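Local atomic coordinates of AlkZ (Streptomyces sahachiroi, PDB entry 5UUJ), a protein that belongs to the AlkZ-like DNA glycosylase family, related to helix-turn-helix proteins. Residues P319-D324 and E347-K352; V300-E305 and T341-T346. One frame throughout, in Å; residues are numbered along the deposited sequence.

Interaction 1: residues P319-D324 and E347-K352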
loop_
_atom_site.group_PDB
_atom_site.type_symbol
_atom_site.label_atom_id
_atom_site.label_comp_id
_atom_site.label_asym_id
_atom_site.label_seq_id
_atom_site.Cartn_x
_atom_site.Cartn_y
_atom_site.Cartn_z
ATOM N N PRO A 319 -15.010 1.085 0.778
ATOM C CA PRO A 319 -15.042 1.193 -0.683
ATOM C C PRO A 319 -15.630 2.540 -1.073
ATOM O O PRO A 319 -16.506 3.027 -0.357
ATOM C CB PRO A 319 -15.946 0.030 -1.113
ATOM C CG PRO A 319 -15.940 -0.921 0.048
ATOM C CD PRO A 319 -15.788 -0.066 1.268
ATOM N N VAL A 320 -15.165 3.134 -2.168
ATOM C CA VAL A 320 -15.583 4.484 -2.522
ATOM C C VAL A 320 -16.089 4.594 -3.950
ATOM O O VAL A 320 -15.678 3.846 -4.843
ATOM C CB VAL A 320 -14.432 5.499 -2.333
ATOM C CG1 VAL A 320 -14.148 5.707 -0.853
ATOM C CG2 VAL A 320 -13.177 5.044 -3.072
ATOM N N VAL A 321 -17.008 5.535 -4.137
ATOM C CA VAL A 321 -17.464 5.945 -5.452
ATOM C C VAL A 321 -16.644 7.151 -5.880
ATOM O O VAL A 321 -16.694 8.201 -5.236
ATOM C CB VAL A 321 -18.959 6.313 -5.451
ATOM C CG1 VAL A 321 -19.445 6.601 -6.869
ATOM C CG2 VAL A 321 -19.777 5.206 -4.813
ATOM N N VAL A 322 -15.882 6.998 -6.956
ATOM C CA VAL A 322 -15.087 8.096 -7.490
ATOM C C VAL A 322 -15.752 8.660 -8.744
ATOM O O VAL A 322 -16.003 7.932 -9.704
ATOM C CB VAL A 322 -13.653 7.646 -7.816
ATOM C CG1 VAL A 322 -12.815 8.830 -8.271
ATOM C CG2 VAL A 322 -13.012 6.994 -6.601
ATOM N N LYS A 323 -16.045 9.958 -8.716
ATOM C CA LYS A 323 -16.615 10.657 -9.864
ATOM C C LYS A 323 -15.730 11.834 -10.252
ATOM O O LYS A 323 -15.476 12.725 -9.443
ATOM C CB LYS A 323 -18.035 11.143 -9.562
ATOM C CG LYS A 323 -18.657 11.945 -10.704
ATOM C CD LYS A 323 -20.154 12.125 -10.527
ATOM C CE LYS A 323 -20.777 12.827 -11.729
ATOM N NZ LYS A 323 -20.278 14.223 -11.895
ATOM N N ASP A 324 -15.269 11.827 -11.499
ATOM C CA ASP A 324 -14.352 12.843 -12.005
ATOM C C ASP A 324 -13.096 12.936 -11.137
ATOM O O ASP A 324 -12.511 14.008 -11.002
ATOM C CB ASP A 324 -15.042 14.212 -12.082
ATOM C CG ASP A 324 -16.301 14.191 -12.941
ATOM O OD1 ASP A 324 -16.470 13.245 -13.737
ATOM O OD2 ASP A 324 -17.123 15.125 -12.821
ATOM N N GLU A 347 -23.728 14.964 -6.667
ATOM C CA GLU A 347 -24.547 15.059 -7.868
ATOM C C GLU A 347 -25.206 13.719 -8.180
ATOM O O GLU A 347 -24.673 12.668 -7.833
ATOM C CB GLU A 347 -23.692 15.510 -9.052
ATOM C CG GLU A 347 -24.472 16.175 -10.171
ATOM C CD GLU A 347 -23.661 16.300 -11.448
ATOM O OE1 GLU A 347 -22.692 17.086 -11.467
ATOM O OE2 GLU A 347 -23.991 15.605 -12.433
ATOM N N ARG A 348 -26.362 13.758 -8.838
ATOM C CA ARG A 348 -27.072 12.533 -9.205
ATOM C C ARG A 348 -26.195 11.628 -10.064
ATOM O O ARG A 348 -25.742 12.023 -11.136
ATOM C CB ARG A 348 -28.367 12.861 -9.951
ATOM C CG ARG A 348 -29.629 12.442 -9.216
ATOM C CD ARG A 348 -30.872 12.786 -10.022
ATOM N NE ARG A 348 -32.108 12.480 -9.302
ATOM C CZ ARG A 348 -33.329 12.738 -9.765
ATOM N NH1 ARG A 348 -33.491 13.311 -10.952
ATOM N NH2 ARG A 348 -34.394 12.424 -9.040
ATOM N N LEU A 349 -25.960 10.411 -9.582
ATOM C CA LEU A 349 -25.113 9.456 -10.288
ATOM C C LEU A 349 -25.884 8.790 -11.430
ATOM O O LEU A 349 -26.950 8.220 -11.197
ATOM C CB LEU A 349 -24.592 8.391 -9.323
ATOM C CG LEU A 349 -23.932 8.912 -8.041
ATOM C CD1 LEU A 349 -23.507 7.758 -7.149
ATOM C CD2 LEU A 349 -22.743 9.802 -8.362
ATOM N N PRO A 350 -25.356 8.863 -12.667
ATOM C CA PRO A 350 -26.044 8.200 -13.783
ATOM C C PRO A 350 -26.179 6.695 -13.559
ATOM O O PRO A 350 -25.172 5.997 -13.477
ATOM C CB PRO A 350 -25.142 8.497 -14.988
ATOM C CG PRO A 350 -24.356 9.693 -14.598
ATOM C CD PRO A 350 -24.153 9.585 -13.119
ATOM N N VAL A 351 -27.414 6.211 -13.473
ATOM C CA VAL A 351 -27.670 4.835 -13.060
ATOM C C VAL A 351 -27.009 3.808 -13.982
ATOM O O VAL A 351 -26.551 2.762 -13.528
ATOM C CB VAL A 351 -29.189 4.551 -12.990
ATOM C CG1 VAL A 351 -29.826 4.601 -14.376
ATOM C CG2 VAL A 351 -29.452 3.210 -12.320
ATOM N N LYS A 352 -26.942 4.112 -15.272
ATOM C CA LYS A 352 -26.399 3.163 -16.234
ATOM C C LYS A 352 -24.882 3.064 -16.112
ATOM O O LYS A 352 -24.309 1.990 -16.291
ATOM C CB LYS A 352 -26.806 3.558 -17.654
ATOM C CG LYS A 352 -28.290 3.335 -17.928
ATOM C CD LYS A 352 -28.686 3.744 -19.336
ATOM C CE LYS A 352 -30.136 3.374 -19.624
ATOM N NZ LYS A 352 -30.572 3.795 -20.987
#

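Interaction 2: residues V300-E305 and T341-T346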
loop_
_atom_site.group_PDB
_atom_site.type_symbol
_atom_site.label_atom_id
_atom_site.label_comp_id
_atom_site.label_asym_id
_atom_site.label_seq_id
_atom_site.Cartn_x
_atom_site.Cartn_y
_atom_site.Cartn_z
ATOM N N VAL A 300 -8.751 17.748 -1.546
ATOM C CA VAL A 300 -9.160 17.960 -2.935
ATOM C C VAL A 300 -9.803 16.697 -3.500
ATOM O O VAL A 300 -10.555 16.761 -4.470
ATOM C CB VAL A 300 -7.982 18.381 -3.848
ATOM C CG1 VAL A 300 -7.308 19.637 -3.307
ATOM C CG2 VAL A 300 -6.977 17.246 -4.018
ATOM N N VAL A 301 -9.507 15.554 -2.888
ATOM C CA VAL A 301 -10.087 14.277 -3.302
ATOM C C VAL A 301 -11.318 13.940 -2.465
ATOM O O VAL A 301 -12.332 13.475 -2.991
ATOM C CB VAL A 301 -9.063 13.134 -3.179
ATOM C CG1 VAL A 301 -9.707 11.778 -3.494
ATOM C CG2 VAL A 301 -7.880 13.393 -4.098
ATOM N N LEU A 302 -11.213 14.176 -1.160
ATOM C CA LEU A 302 -12.263 13.819 -0.213
ATOM C C LEU A 302 -12.554 14.984 0.725
ATOM O O LEU A 302 -11.708 15.374 1.528
ATOM C CB LEU A 302 -11.854 12.580 0.587
ATOM C CG LEU A 302 -12.752 12.175 1.762
ATOM C CD1 LEU A 302 -14.182 11.915 1.308
ATOM C CD2 LEU A 302 -12.183 10.949 2.458
ATOM N N ALA A 303 -13.757 15.535 0.614
ATOM C CA ALA A 303 -14.165 16.670 1.436
ATOM C C ALA A 303 -14.062 16.333 2.926
ATOM O O ALA A 303 -14.451 15.241 3.343
ATOM C CB ALA A 303 -15.584 17.089 1.083
ATOM N N PRO A 304 -13.533 17.268 3.735
ATOM C CA PRO A 304 -13.299 16.968 5.153
ATOM C C PRO A 304 -14.570 16.599 5.914
ATOM O O PRO A 304 -14.509 15.773 6.824
ATOM C CB PRO A 304 -12.697 18.271 5.698
ATOM C CG PRO A 304 -13.115 19.326 4.740
ATOM C CD PRO A 304 -13.173 18.658 3.402
ATOM N N GLU A 305 -15.702 17.188 5.544
ATOM C CA GLU A 305 -16.949 16.923 6.254
ATOM C C GLU A 305 -17.492 15.526 5.945
ATOM O O GLU A 305 -18.370 15.029 6.649
ATOM C CB GLU A 305 -18.006 17.983 5.918
ATOM C CG GLU A 305 -18.533 17.964 4.484
ATOM C CD GLU A 305 -17.720 18.830 3.535
ATOM O OE1 GLU A 305 -16.532 19.100 3.825
ATOM O OE2 GLU A 305 -18.278 19.247 2.496
ATOM N N THR A 341 -24.129 4.485 -1.472
ATOM C CA THR A 341 -24.572 5.566 -0.598
ATOM C C THR A 341 -23.787 6.841 -0.907
ATOM O O THR A 341 -22.710 7.057 -0.352
ATOM C CB THR A 341 -24.391 5.207 0.890
ATOM O OG1 THR A 341 -24.990 3.934 1.160
ATOM C CG2 THR A 341 -25.029 6.266 1.783
ATOM N N PRO A 342 -24.310 7.684 -1.812
ATOM C CA PRO A 342 -23.620 8.950 -2.082
ATOM C C PRO A 342 -23.695 9.903 -0.899
ATOM O O PRO A 342 -24.587 9.772 -0.062
ATOM C CB PRO A 342 -24.378 9.516 -3.286
ATOM C CG PRO A 342 -25.729 8.912 -3.196
ATOM C CD PRO A 342 -25.519 7.536 -2.640
ATOM N N PHE A 343 -22.764 10.845 -0.833
ATOM C CA PHE A 343 -22.821 11.896 0.170
ATOM C C PHE A 343 -24.026 12.792 -0.113
ATOM O O PHE A 343 -24.520 12.825 -1.240
ATOM C CB PHE A 343 -21.529 12.716 0.171
ATOM C CG PHE A 343 -20.288 11.896 0.394
ATOM C CD1 PHE A 343 -20.316 10.769 1.203
ATOM C CD2 PHE A 343 -19.093 12.251 -0.208
ATOM C CE1 PHE A 343 -19.174 10.016 1.409
ATOM C CE2 PHE A 343 -17.947 11.502 -0.006
ATOM C CZ PHE A 343 -17.987 10.382 0.803
ATOM N N PRO A 344 -24.504 13.518 0.911
ATOM C CA PRO A 344 -25.681 14.387 0.766
ATOM C C PRO A 344 -25.595 15.378 -0.394
ATOM O O PRO A 344 -26.578 15.545 -1.116
ATOM C CB PRO A 344 -25.724 15.131 2.105
ATOM C CG PRO A 344 -25.101 14.196 3.069
ATOM C CD PRO A 344 -24.021 13.485 2.304
ATOM N N ASP A 345 -24.444 16.018 -0.572
ATOM C CA ASP A 345 -24.300 17.077 -1.571
ATOM C C ASP A 345 -23.729 16.567 -2.892
ATOM O O ASP A 345 -23.234 17.348 -3.703
ATOM C CB ASP A 345 -23.411 18.195 -1.025
ATOM C CG ASP A 345 -21.974 17.751 -0.820
ATOM O OD1 ASP A 345 -21.744 16.535 -0.641
ATOM O OD2 ASP A 345 -21.075 18.619 -0.833
ATOM N N THR A 346 -23.801 15.257 -3.107
ATOM C CA THR A 346 -23.250 14.649 -4.314
ATOM C C THR A 346 -24.248 14.732 -5.466
ATOM O O THR A 346 -25.455 14.592 -5.270
ATOM C CB THR A 346 -22.852 13.177 -4.062
ATOM O OG1 THR A 346 -21.701 13.134 -3.212
ATOM C CG2 THR A 346 -22.524 12.454 -5.358
#

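Interaction 1: residues P319-D324 and E347-K352
Lys-323, on the second strand of a mixed five-stranded sheet, reaches across to Glu-347 and Leu-349, in the connection that leads from the sheet to helix 351-365. No hydrogen bond joins the two segments. The backbones stay well apart, with the CA atoms of Lys-323 and Leu-349 8.6 Å from each other, so side chains have to bridge the gap.

The apolar part is carried by Leu-349. Its CG stands anti to the carbonyl carbon (chi1 -51°), which swings the forked end in over the strand, one methyl to each partner. CD1 meets CG1 of Val-321 at 4.2 Å, while CD2 rests on the aliphatic stem of Lys-323, 4.1 Å from its CD. Val-321 and Lys-323 lie two residues apart on strand 320-323, and both point toward the connection, so the leucine spans two side chains on the same face of the strand. Val-340, from strand 337-342, touches both Leu-349 and Val-321 and continues this apolar patch across the sheet. Pro-350 then takes the N-cap position of the helix.

The polar part is a loose salt-bridge network of Lys-323, Asp-324 and Glu-347. The lysine runs out extended and bends only at its last torsion (chi4 -64°), which turns the ammonium between two acids. Its bond to Asp-324 OD2 is weak, at 3.4 Å from NZ. The other aspartate oxygen, OD1, accepts a hydrogen bond from the backbone N of Gly-280, which probably helps to hold the carboxylate in place. Glu-347 is an exposed partner whose chain crosses the lysine at about a right angle, and its pairing is long: NZ sits above the carboxylate plane, 3.8 Å from OE1 and 4.0 Å from OE2.

Interaction 2: residues V300-E305 and T341-T346
The ring of Phe-343 meets Leu-302 at its outer end: methyl CD1 comes in obliquely, 4.0 Å from CE2 and 4.1 Å from CZ. A second flat group, the imidazole of His-306, stacks with the same phenyl ring, and Ala-309 and Val-310 of helix 307-310 also touch it. Leu-302 approaches at about a right angle to the phenylalanine side chain. Its chi1 of 172° carries CG away from the backbone N, and chi2 of 58° then turns CD1 to the ring, although the CB does not head that way.

Phe-343 directly follows strand 337-342 and opens a type I beta turn, closed by the bond from Thr-346 N to Phe-343 O at 3.1 Å. Through the Leu-302 to Phe-343 contact, loop 300-305, just before helix 307-310, packs against the residue that follows strand 337-342. Val-327, on the adjacent strand 326-334, touches both Leu-302 and Phe-343, and Val-310 does the same from the helix, so the pair is buried between sheet and helix.

Two exposed carboxylates come close, Glu-305 OE2 lying 4.4 Å from Asp-345 OD2. These like charges would be expected to repel. Asp-345, however, has a polar partner in His-306, whose NE2 is hydrogen-bonded to OD1, the aspartate oxygen other than the one nearest Glu-305.

From the N terminus, the chain passes loop 300-305, helix 307-310 and strand 320-323, then runs through strands 326-334 and 337-342 to turn 343-346 and the connection into helix 351-365. Interaction 2 closes the longer loop, with 35 residues between its segments; interaction 1 closes one of 22, mostly strand. The two loops cross instead of nesting, since 319-324 lies inside the first and 347-352 beyond its end. Segments 341-346 and 347-352 are consecutive, so one continuous run serves both contacts, whose centres are 11 Å apart. Interaction 2 ties the loop before helix 307-310 to the sheet, and interaction 1 ties strand 320-323 to the approach to helix 351-365.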